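Local coordinates for protein type I polyketide synthase PikAII (Streptomyces venezuelae, PDB 3QP9) that carries a C2-type ketoreductase domain, a kind that probably epimerises the alpha-methyl group of a polyketide intermediate without reducing its beta-ketone, at residues A[55-60]-A[113-118]; A[106-110]-A[147-151]; A[181-186]-A[356-360]. All blocks are in the same frame, centred on the assembly; numbering follows the deposited sequence.

Interaction 1 of 3, residues A[55-60]-A[113-118]; sequences VVPEDR and LLAWDE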
ATOM      1  N   VAL A  55      -0.452 -14.854 -17.948  1.00 35.89           N
ATOM      2  CA  VAL A  55       0.455 -13.839 -18.371  1.00 37.32           C
ATOM      3  C   VAL A  55       1.728 -13.766 -17.581  1.00 39.61           C
ATOM      4  O   VAL A  55       1.691 -13.305 -16.467  1.00 37.98           O
ATOM      5  CB  VAL A  55      -0.200 -12.500 -18.317  1.00 36.26           C
ATOM      6  CG1 VAL A  55       0.619 -11.487 -19.100  1.00 37.73           C
ATOM      7  CG2 VAL A  55      -1.603 -12.613 -18.852  1.00 39.45           C
ATOM      8  N   VAL A  56       2.851 -14.140 -18.208  1.00 41.08           N
ATOM      9  CA  VAL A  56       4.158 -14.270 -17.601  1.00 43.63           C
ATOM     10  C   VAL A  56       5.103 -13.209 -18.185  1.00 47.27           C
ATOM     11  O   VAL A  56       5.063 -12.920 -19.391  1.00 48.28           O
ATOM     12  CB  VAL A  56       4.672 -15.685 -17.909  1.00 43.06           C
ATOM     13  CG1 VAL A  56       5.943 -16.024 -17.188  1.00 44.85           C
ATOM     14  CG2 VAL A  56       3.571 -16.666 -17.539  1.00 41.64           C
ATOM     15  N   PRO A  57       5.950 -12.579 -17.342  1.00 50.44           N
ATOM     16  CA  PRO A  57       6.942 -11.693 -17.942  1.00 52.75           C
ATOM     17  C   PRO A  57       7.953 -12.536 -18.749  1.00 56.48           C
ATOM     18  O   PRO A  57       8.323 -13.635 -18.321  1.00 55.38           O
ATOM     19  CB  PRO A  57       7.571 -10.978 -16.748  1.00 53.35           C
ATOM     20  CG  PRO A  57       6.627 -11.174 -15.635  1.00 51.23           C
ATOM     21  CD  PRO A  57       5.941 -12.495 -15.879  1.00 49.17           C
ATOM     22  N   GLU A  58       8.317 -12.025 -19.931  1.00 60.59           N
ATOM     23  CA  GLU A  58       9.124 -12.724 -20.967  1.00 66.04           C
ATOM     24  C   GLU A  58      10.312 -13.576 -20.529  1.00 67.80           C
ATOM     25  O   GLU A  58      10.350 -14.774 -20.791  1.00 68.50           O
ATOM     26  CB  GLU A  58       9.635 -11.721 -22.007  1.00 66.88           C
ATOM     27  CG  GLU A  58       9.820 -12.331 -23.399  1.00 71.51           C
ATOM     28  CD  GLU A  58       9.789 -11.281 -24.475  1.00 75.60           C
ATOM     29  OE1 GLU A  58       9.883 -10.083 -24.115  1.00 76.99           O
ATOM     30  OE2 GLU A  58       9.668 -11.647 -25.668  1.00 78.07           O
ATOM     31  N   ASP A  59      11.291 -12.949 -19.889  1.00 70.74           N
ATOM     32  CA  ASP A  59      12.525 -13.645 -19.513  1.00 73.01           C
ATOM     33  C   ASP A  59      12.326 -14.504 -18.255  1.00 73.17           C
ATOM     34  O   ASP A  59      13.295 -15.025 -17.666  1.00 74.18           O
ATOM     35  CB  ASP A  59      13.716 -12.664 -19.405  1.00 73.77           C
ATOM     36  CG  ASP A  59      13.419 -11.450 -18.522  1.00 75.77           C
ATOM     37  OD1 ASP A  59      12.275 -10.915 -18.578  1.00 76.51           O
ATOM     38  OD2 ASP A  59      14.352 -11.030 -17.778  1.00 77.41           O
ATOM     39  N   ARG A  60      11.055 -14.704 -17.886  1.00 72.98           N
ATOM     40  CA  ARG A  60      10.701 -15.477 -16.687  1.00 72.15           C
ATOM     41  C   ARG A  60       9.885 -16.765 -16.936  1.00 71.43           C
ATOM     42  O   ARG A  60       9.145 -17.207 -16.050  1.00 70.74           O
ATOM     43  CB  ARG A  60       9.968 -14.566 -15.705  1.00 72.42           C
ATOM     44  CG  ARG A  60      10.663 -13.205 -15.455  1.00 74.27           C
ATOM     45  CD  ARG A  60      11.871 -13.365 -14.533  1.00 77.06           C
ATOM     46  NE  ARG A  60      11.767 -12.542 -13.320  1.00 78.84           N
ATOM     47  CZ  ARG A  60      11.248 -12.966 -12.166  1.00 79.05           C
ATOM     48  NH1 ARG A  60      10.764 -14.196 -12.042  1.00 79.80           N
ATOM     49  NH2 ARG A  60      11.214 -12.162 -11.127  1.00 80.12           N
ATOM     50  N   LEU A 113       1.074 -13.309 -13.786  1.00 32.60           N
ATOM     51  CA  LEU A 113       2.292 -13.441 -12.934  1.00 32.06           C
ATOM     52  C   LEU A 113       3.198 -12.199 -13.075  1.00 32.44           C
ATOM     53  O   LEU A 113       4.388 -12.282 -12.748  1.00 33.30           O
ATOM     54  CB  LEU A 113       3.065 -14.762 -13.264  1.00 32.19           C
ATOM     55  CG  LEU A 113       2.235 -16.062 -13.254  1.00 32.77           C
ATOM     56  CD1 LEU A 113       3.140 -17.307 -13.440  1.00 35.20           C
ATOM     57  CD2 LEU A 113       1.427 -16.257 -11.935  1.00 34.78           C
ATOM     58  N   LEU A 114       2.683 -11.091 -13.608  1.00 30.77           N
ATOM     59  CA  LEU A 114       3.560  -9.933 -13.977  1.00 31.75           C
ATOM     60  C   LEU A 114       4.253  -9.286 -12.782  1.00 33.92           C
ATOM     61  O   LEU A 114       5.330  -8.730 -12.924  1.00 34.55           O
ATOM     62  CB  LEU A 114       2.823  -8.820 -14.761  1.00 31.05           C
ATOM     63  CG  LEU A 114       2.311  -9.231 -16.167  1.00 33.09           C
ATOM     64  CD1 LEU A 114       1.449  -8.129 -16.751  1.00 27.49           C
ATOM     65  CD2 LEU A 114       3.556  -9.552 -17.113  1.00 32.75           C
ATOM     66  N   ALA A 115       3.635  -9.384 -11.607  1.00 32.09           N
ATOM     67  CA  ALA A 115       4.227  -8.762 -10.403  1.00 33.10           C
ATOM     68  C   ALA A 115       5.584  -9.395 -10.031  1.00 33.44           C
ATOM     69  O   ALA A 115       6.398  -8.747  -9.347  1.00 34.33           O
ATOM     70  CB  ALA A 115       3.190  -8.854  -9.239  1.00 30.68           C
ATOM     71  N   TRP A 116       5.834 -10.620 -10.525  1.00 33.10           N
ATOM     72  CA  TRP A 116       7.060 -11.331 -10.189  1.00 34.75           C
ATOM     73  C   TRP A 116       8.265 -10.678 -10.802  1.00 35.34           C
ATOM     74  O   TRP A 116       9.366 -10.912 -10.330  1.00 34.80           O
ATOM     75  CB  TRP A 116       7.054 -12.809 -10.576  1.00 34.47           C
ATOM     76  CG  TRP A 116       5.983 -13.565  -9.900  1.00 35.69           C
ATOM     77  CD1 TRP A 116       5.016 -13.074  -9.044  1.00 37.25           C
ATOM     78  CD2 TRP A 116       5.747 -14.950 -10.027  1.00 37.97           C
ATOM     79  NE1 TRP A 116       4.180 -14.110  -8.635  1.00 35.91           N
ATOM     80  CE2 TRP A 116       4.612 -15.262  -9.245  1.00 36.21           C
ATOM     81  CE3 TRP A 116       6.363 -15.959 -10.756  1.00 38.07           C
ATOM     82  CZ2 TRP A 116       4.094 -16.535  -9.184  1.00 38.65           C
ATOM     83  CZ3 TRP A 116       5.830 -17.232 -10.700  1.00 43.22           C
ATOM     84  CH2 TRP A 116       4.751 -17.518  -9.871  1.00 41.78           C
ATOM     85  N   ASP A 117       8.037  -9.824 -11.793  1.00 36.01           N
ATOM     86  CA  ASP A 117       9.109  -9.071 -12.358  1.00 38.67           C
ATOM     87  C   ASP A 117       9.491  -7.885 -11.450  1.00 38.38           C
ATOM     88  O   ASP A 117       8.982  -6.781 -11.577  1.00 37.31           O
ATOM     89  CB  ASP A 117       8.777  -8.608 -13.777  1.00 40.05           C
ATOM     90  CG  ASP A 117      10.001  -7.970 -14.500  1.00 44.91           C
ATOM     91  OD1 ASP A 117      11.063  -7.744 -13.871  1.00 45.20           O
ATOM     92  OD2 ASP A 117       9.906  -7.739 -15.728  1.00 51.17           O
ATOM     93  N   GLU A 118      10.503  -8.103 -10.642  1.00 38.15           N
ATOM     94  CA  GLU A 118      11.010  -7.058  -9.764  1.00 39.88           C
ATOM     95  C   GLU A 118      12.111  -6.189 -10.329  1.00 41.16           C
ATOM     96  O   GLU A 118      12.703  -5.365  -9.608  1.00 41.49           O
ATOM     97  CB  GLU A 118      11.542  -7.709  -8.501  1.00 37.73           C
ATOM     98  CG  GLU A 118      10.600  -8.695  -7.968  1.00 39.85           C
ATOM     99  CD  GLU A 118       9.731  -8.073  -6.867  1.00 47.75           C
ATOM    100  OE1 GLU A 118       9.081  -6.989  -7.124  1.00 47.33           O
ATOM    101  OE2 GLU A 118       9.785  -8.657  -5.760  1.00 38.50           O
TER
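Val55 O receives the amide of Leu113, 2.8 Å from Leu113 N, with an N-H...O angle of 151°. Together with the backbone bond between Val55 and Leu111, it carries the parallel pairing of strands 51-57 and 109-112 up to the point where segment 113-118 coils into the 3-10 segment 114-116. Apolar side chains pack on both sides of this pairing. On one side Leu114 CD2 reaches two residues, lying 4.0 Å from Val55 CG1 and 3.8 Å from Pro57 CG. Val55 can present that methyl because CG1 stands opposite the backbone N (chi1 -165°), beside the carbonyl carbon. On the other side Val56 CG2 runs alongside Leu113 CD1 at 4.2 Å, the two side chains pointing the same way. The Pro57 ring bridges onward: its CD sits 3.5 Å from Leu113 O, while its CG meets Asp117 CB at 3.8 Å. Leu113 CB in turn covers the centre of one face of the Trp116 indole, whose ring also meets His156 edge-to-face. Asp117 OD1 finds its partner beyond the contact, in a hydrogen bond with Ser119. Cohesion between the segments therefore rests on one backbone bond and mostly buried apolar packing, with the Arg60 side chain lying over the Trp116 backbone while its charge is paired with Glu63.

Interaction 2 of 3, residues A[106-110]-A[147-151]; sequences AVDGV and VAAPL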
ATOM      1  N   ALA A 106     -13.936 -16.529 -26.064  1.00 43.48           N
ATOM      2  CA  ALA A 106     -14.142 -16.569 -24.641  1.00 41.27           C
ATOM      3  C   ALA A 106     -13.073 -17.387 -23.917  1.00 41.76           C
ATOM      4  O   ALA A 106     -12.471 -18.331 -24.443  1.00 39.78           O
ATOM      5  CB  ALA A 106     -15.547 -17.101 -24.283  1.00 42.12           C
ATOM      6  N   VAL A 107     -12.860 -17.000 -22.656  1.00 40.74           N
ATOM      7  CA  VAL A 107     -11.824 -17.583 -21.871  1.00 40.95           C
ATOM      8  C   VAL A 107     -12.420 -17.542 -20.447  1.00 40.52           C
ATOM      9  O   VAL A 107     -13.390 -16.769 -20.174  1.00 38.83           O
ATOM     10  CB  VAL A 107     -10.590 -16.723 -22.134  1.00 42.40           C
ATOM     11  CG1 VAL A 107      -9.979 -16.210 -20.865  1.00 40.31           C
ATOM     12  CG2 VAL A 107      -9.621 -17.390 -23.106  1.00 39.10           C
ATOM     13  N   ASP A 108     -11.926 -18.416 -19.573  1.00 39.54           N
ATOM     14  CA  ASP A 108     -12.528 -18.547 -18.277  1.00 40.56           C
ATOM     15  C   ASP A 108     -11.859 -17.721 -17.203  1.00 38.24           C
ATOM     16  O   ASP A 108     -12.530 -17.366 -16.245  1.00 38.39           O
ATOM     17  CB  ASP A 108     -12.609 -20.009 -17.862  1.00 41.73           C
ATOM     18  CG  ASP A 108     -13.566 -20.817 -18.789  1.00 49.88           C
ATOM     19  OD1 ASP A 108     -14.539 -20.235 -19.270  1.00 49.83           O
ATOM     20  OD2 ASP A 108     -13.349 -22.037 -18.977  1.00 61.66           O
ATOM     21  N   GLY A 109     -10.582 -17.380 -17.379  1.00 36.33           N
ATOM     22  CA  GLY A 109      -9.935 -16.488 -16.425  1.00 34.02           C
ATOM     23  C   GLY A 109      -8.613 -16.024 -16.950  1.00 33.38           C
ATOM     24  O   GLY A 109      -8.081 -16.568 -17.934  1.00 34.42           O
ATOM     25  N   VAL A 110      -8.046 -15.040 -16.272  1.00 31.34           N
ATOM     26  CA  VAL A 110      -6.728 -14.513 -16.561  1.00 31.88           C
ATOM     27  C   VAL A 110      -5.949 -14.385 -15.230  1.00 33.39           C
ATOM     28  O   VAL A 110      -6.450 -13.763 -14.281  1.00 31.95           O
ATOM     29  CB  VAL A 110      -6.799 -13.093 -17.177  1.00 32.10           C
ATOM     30  CG1 VAL A 110      -5.371 -12.541 -17.567  1.00 30.05           C
ATOM     31  CG2 VAL A 110      -7.723 -13.093 -18.461  1.00 32.16           C
ATOM     32  N   VAL A 147     -11.548  -8.843 -23.400  1.00 41.75           N
ATOM     33  CA  VAL A 147     -11.511 -10.036 -22.530  1.00 41.95           C
ATOM     34  C   VAL A 147     -12.352  -9.709 -21.338  1.00 40.64           C
ATOM     35  O   VAL A 147     -12.018  -8.805 -20.580  1.00 41.13           O
ATOM     36  CB  VAL A 147     -10.056 -10.387 -22.052  1.00 40.78           C
ATOM     37  CG1 VAL A 147     -10.040 -11.663 -21.191  1.00 41.63           C
ATOM     38  CG2 VAL A 147      -9.124 -10.573 -23.251  1.00 43.14           C
ATOM     39  N   ALA A 148     -13.438 -10.446 -21.191  1.00 38.70           N
ATOM     40  CA  ALA A 148     -14.464 -10.177 -20.186  1.00 38.37           C
ATOM     41  C   ALA A 148     -14.221 -11.032 -18.955  1.00 36.91           C
ATOM     42  O   ALA A 148     -14.769 -10.743 -17.914  1.00 36.64           O
ATOM     43  CB  ALA A 148     -15.898 -10.492 -20.766  1.00 40.31           C
ATOM     44  N   ALA A 149     -13.392 -12.062 -19.084  1.00 34.39           N
ATOM     45  CA  ALA A 149     -13.045 -12.988 -17.988  1.00 34.11           C
ATOM     46  C   ALA A 149     -12.362 -12.313 -16.762  1.00 34.38           C
ATOM     47  O   ALA A 149     -11.576 -11.373 -16.946  1.00 35.17           O
ATOM     48  CB  ALA A 149     -12.095 -14.099 -18.552  1.00 33.14           C
ATOM     49  N   PRO A 150     -12.578 -12.847 -15.539  1.00 33.54           N
ATOM     50  CA  PRO A 150     -11.943 -12.197 -14.376  1.00 32.83           C
ATOM     51  C   PRO A 150     -10.410 -12.300 -14.349  1.00 30.18           C
ATOM     52  O   PRO A 150      -9.839 -13.391 -14.580  1.00 30.61           O
ATOM     53  CB  PRO A 150     -12.531 -12.968 -13.187  1.00 32.35           C
ATOM     54  CG  PRO A 150     -12.772 -14.349 -13.721  1.00 33.90           C
ATOM     55  CD  PRO A 150     -13.126 -14.180 -15.192  1.00 32.89           C
ATOM     56  N   LEU A 151      -9.779 -11.179 -14.041  1.00 28.34           N
ATOM     57  CA  LEU A 151      -8.335 -11.097 -13.897  1.00 27.14           C
ATOM     58  C   LEU A 151      -7.898 -11.434 -12.454  1.00 25.41           C
ATOM     59  O   LEU A 151      -8.309 -10.734 -11.505  1.00 26.38           O
ATOM     60  CB  LEU A 151      -7.887  -9.654 -14.062  1.00 26.51           C
ATOM     61  CG  LEU A 151      -6.359  -9.324 -13.946  1.00 28.58           C
ATOM     62  CD1 LEU A 151      -5.390 -10.349 -14.716  1.00 28.15           C
ATOM     63  CD2 LEU A 151      -6.005  -7.883 -14.340  1.00 29.19           C
TER
HETATM   64  O   HOH W   1     -13.398 -13.710 -22.027  1.00 37.69           O
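Val110 and Pro150 supply the backbone hydrogen bond of this contact: Val110 N lies 3.0 Å from Pro150 O, with an N-H...O angle of 158°. A weaker polar contact follows it, in which the CA-H of Leu151 faces Val110 O at a CA-to-O distance of 3.3 Å. Val110 and Leu151 are thereby paired in parallel, and the backbone bond between Val110 and Trp152 extends the ladder. This is the return of a beta-alpha-beta crossover of the Rossmann type: strand 109-112 leads through helix 130-144 to the adjacent parallel strand 151-156. Apolar contacts line the same pairing. Val110 spreads its two methyls between different partners, CG1 meeting Leu151 CD1 at 3.6 Å and CG2 meeting Val147 CG1 at 3.9 Å. CG of Leu151 stands anti to the backbone N (chi1 -180°), which turns the branch so that CD1 can meet that Val110 methyl; the side chain also packs on Leu138, Val139 and Leu142 of the crossover helix. Just before strand 109-112, Ala149 CB points toward segment 106-110, 3.4 Å from Val107 O and 3.8 Å from Val107 CG1. Pro150 CD lies 3.4 Å from Asp108 O. Solvent takes part as well: one water accepts weak hydrogen bonds from both Val107 N and Ala148 N, bridging the two loops before the strands begin.

Interaction 3 of 3, residues A[181-186]-A[356-360]; sequences VAALEH and EPLAA
The Glu185 carboxylate and the His186 imidazole are the flat groups turned to loop 356-360. Glu185 OE1 uses its syn lone pair, on the side of OE2, to take the amide of Leu358, with Leu358 N 2.9 Å from Glu185 OE1 and a nearly straight N-H...O angle of 168°. OE2 accepts a second amide, that of Gly411, and also lies 3.7 Å from Pro357 CA. Two backbone donors thus fix the rotation of the carboxylate and satisfy both oxygens. The side chain is extended beyond CG (chi2 -178°), which carries the acid from the last turn of helix 170-185 across to the loop. At the edge of the His186 ring, near its plane, Ala359 N approaches NE2 only loosely, at 4.5 Å. The Leu358 side chain crosses that of Glu185 at about a right angle, and its CD1 packs against the helix, 3.7 Å from Ala182 CB and 4.2 Å from Val181 CG1. Leu358 also touches Leu136 of helix 130-144, and Leu358 O accepts a hydrogen bond from Gln140 NE2. Such a junction, between a helix of the N-terminal structural subdomain and a loop of the catalytic subdomain, is consistent with the two Rossmann-like subdomains of modular ketoreductases.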
ATOM      1  N   VAL A 181      -8.092  -0.968  -6.077  1.00 26.01           N
ATOM      2  CA  VAL A 181      -8.702   0.153  -6.821  1.00 27.21           C
ATOM      3  C   VAL A 181      -9.306  -0.364  -8.168  1.00 29.32           C
ATOM      4  O   VAL A 181     -10.485  -0.026  -8.501  1.00 30.90           O
ATOM      5  CB  VAL A 181      -7.714   1.359  -7.025  1.00 28.74           C
ATOM      6  CG1 VAL A 181      -8.429   2.483  -8.035  1.00 27.67           C
ATOM      7  CG2 VAL A 181      -7.367   1.940  -5.660  1.00 23.86           C
ATOM      8  N   ALA A 182      -8.567  -1.255  -8.856  1.00 29.36           N
ATOM      9  CA  ALA A 182      -9.083  -1.891 -10.086  1.00 31.36           C
ATOM     10  C   ALA A 182     -10.391  -2.670  -9.844  1.00 30.98           C
ATOM     11  O   ALA A 182     -11.313  -2.615 -10.676  1.00 32.73           O
ATOM     12  CB  ALA A 182      -8.024  -2.795 -10.732  1.00 31.37           C
ATOM     13  N   ALA A 183     -10.474  -3.366  -8.725  1.00 30.02           N
ATOM     14  CA  ALA A 183     -11.759  -3.933  -8.279  1.00 30.42           C
ATOM     15  C   ALA A 183     -12.942  -2.966  -8.237  1.00 30.57           C
ATOM     16  O   ALA A 183     -14.106  -3.378  -8.526  1.00 30.53           O
ATOM     17  CB  ALA A 183     -11.636  -4.579  -6.861  1.00 25.90           C
ATOM     18  N   LEU A 184     -12.703  -1.739  -7.780  1.00 30.74           N
ATOM     19  CA  LEU A 184     -13.832  -0.785  -7.621  1.00 31.62           C
ATOM     20  C   LEU A 184     -14.127  -0.129  -8.936  1.00 34.02           C
ATOM     21  O   LEU A 184     -15.291   0.150  -9.252  1.00 34.22           O
ATOM     22  CB  LEU A 184     -13.513   0.306  -6.632  1.00 34.10           C
ATOM     23  CG  LEU A 184     -13.277  -0.151  -5.202  1.00 32.21           C
ATOM     24  CD1 LEU A 184     -12.722   0.986  -4.307  1.00 35.89           C
ATOM     25  CD2 LEU A 184     -14.567  -0.718  -4.695  1.00 33.80           C
ATOM     26  N   GLU A 185     -13.078   0.052  -9.737  1.00 33.77           N
ATOM     27  CA  GLU A 185     -13.225   0.687 -11.057  1.00 34.49           C
ATOM     28  C   GLU A 185     -13.659  -0.243 -12.197  1.00 34.69           C
ATOM     29  O   GLU A 185     -14.299   0.198 -13.170  1.00 33.92           O
ATOM     30  CB  GLU A 185     -11.950   1.494 -11.419  1.00 34.91           C
ATOM     31  CG  GLU A 185     -11.591   2.662 -10.457  1.00 31.89           C
ATOM     32  CD  GLU A 185     -10.361   3.400 -10.945  1.00 38.22           C
ATOM     33  OE1 GLU A 185      -9.688   2.941 -11.909  1.00 35.11           O
ATOM     34  OE2 GLU A 185     -10.038   4.425 -10.340  1.00 39.13           O
ATOM     35  N   HIS A 186     -13.285  -1.515 -12.138  1.00 33.25           N
ATOM     36  CA  HIS A 186     -13.696  -2.477 -13.169  1.00 33.85           C
ATOM     37  C   HIS A 186     -14.303  -3.719 -12.504  1.00 33.03           C
ATOM     38  O   HIS A 186     -13.750  -4.835 -12.554  1.00 32.49           O
ATOM     39  CB  HIS A 186     -12.496  -2.832 -14.069  1.00 34.76           C
ATOM     40  CG  HIS A 186     -11.857  -1.642 -14.695  1.00 37.97           C
ATOM     41  ND1 HIS A 186     -12.393  -1.028 -15.808  1.00 41.48           N
ATOM     42  CD2 HIS A 186     -10.724  -0.959 -14.393  1.00 39.72           C
ATOM     43  CE1 HIS A 186     -11.641   0.005 -16.152  1.00 41.64           C
ATOM     44  NE2 HIS A 186     -10.620   0.075 -15.310  1.00 43.80           N
ATOM     45  N   GLU A 356      -5.689   9.650 -10.852  1.00 53.02           N
ATOM     46  CA  GLU A 356      -6.403   9.515 -12.131  1.00 51.30           C
ATOM     47  C   GLU A 356      -7.086   8.138 -12.128  1.00 49.00           C
ATOM     48  O   GLU A 356      -6.565   7.214 -11.535  1.00 44.21           O
ATOM     49  CB  GLU A 356      -5.451   9.523 -13.345  1.00 52.92           C
ATOM     50  CG  GLU A 356      -4.437  10.686 -13.541  1.00 58.88           C
ATOM     51  CD  GLU A 356      -3.764  10.648 -14.944  1.00 65.14           C
ATOM     52  OE1 GLU A 356      -4.498  10.510 -15.957  1.00 67.20           O
ATOM     53  OE2 GLU A 356      -2.516  10.773 -15.044  1.00 65.54           O
ATOM     54  N   PRO A 357      -8.220   7.967 -12.850  1.00 47.16           N
ATOM     55  CA  PRO A 357      -8.671   6.573 -13.009  1.00 45.60           C
ATOM     56  C   PRO A 357      -7.618   5.678 -13.689  1.00 43.98           C
ATOM     57  O   PRO A 357      -6.804   6.162 -14.491  1.00 42.42           O
ATOM     58  CB  PRO A 357      -9.924   6.718 -13.933  1.00 46.86           C
ATOM     59  CG  PRO A 357     -10.486   8.106 -13.534  1.00 46.80           C
ATOM     60  CD  PRO A 357      -9.211   8.943 -13.376  1.00 47.91           C
ATOM     61  N   LEU A 358      -7.640   4.376 -13.415  1.00 41.78           N
ATOM     62  CA  LEU A 358      -6.612   3.507 -14.017  1.00 41.72           C
ATOM     63  C   LEU A 358      -6.661   3.524 -15.548  1.00 42.36           C
ATOM     64  O   LEU A 358      -5.601   3.534 -16.177  1.00 43.32           O
ATOM     65  CB  LEU A 358      -6.635   2.067 -13.490  1.00 40.77           C
ATOM     66  CG  LEU A 358      -6.266   1.931 -11.989  1.00 38.17           C
ATOM     67  CD1 LEU A 358      -6.738   0.597 -11.365  1.00 40.41           C
ATOM     68  CD2 LEU A 358      -4.761   2.197 -11.622  1.00 31.73           C
ATOM     69  N   ALA A 359      -7.867   3.530 -16.119  1.00 43.24           N
ATOM     70  CA  ALA A 359      -8.048   3.523 -17.599  1.00 45.32           C
ATOM     71  C   ALA A 359      -7.352   4.710 -18.231  1.00 47.10           C
ATOM     72  O   ALA A 359      -6.874   4.615 -19.368  1.00 47.66           O
ATOM     73  CB  ALA A 359      -9.519   3.512 -17.996  1.00 44.26           C
ATOM     74  N   ALA A 360      -7.268   5.805 -17.478  1.00 48.71           N
ATOM     75  CA  ALA A 360      -6.801   7.085 -18.029  1.00 51.11           C
ATOM     76  C   ALA A 360      -5.328   7.381 -17.774  1.00 51.71           C
ATOM     77  O   ALA A 360      -4.753   8.210 -18.451  1.00 52.25           O
ATOM     78  CB  ALA A 360      -7.701   8.251 -17.559  1.00 50.76           C
TER

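In the fold
From the N terminus, strand 51-57 opens interaction 1, and the chain runs through strand 77-83 and helix 89-102 before 106-110 opens interaction 2. Segment 113-118 then closes interaction 1, and 147-151 closes interaction 2 after helix 130-144, so the two loops cross. They also touch, Val55 CG2 lying 4.0 Å from Val110 CG1, and together they knit three neighbouring parallel strands, 51-57, 109-112 and 151-156. Interaction 3 comes later in series: it opens at the end of helix 170-185 and closes 170 residues on, in the loop before helix 363-386. Its centre lies about 17 Å from that of interaction 2, and it ties the N-terminal Rossmann-like region to the later one.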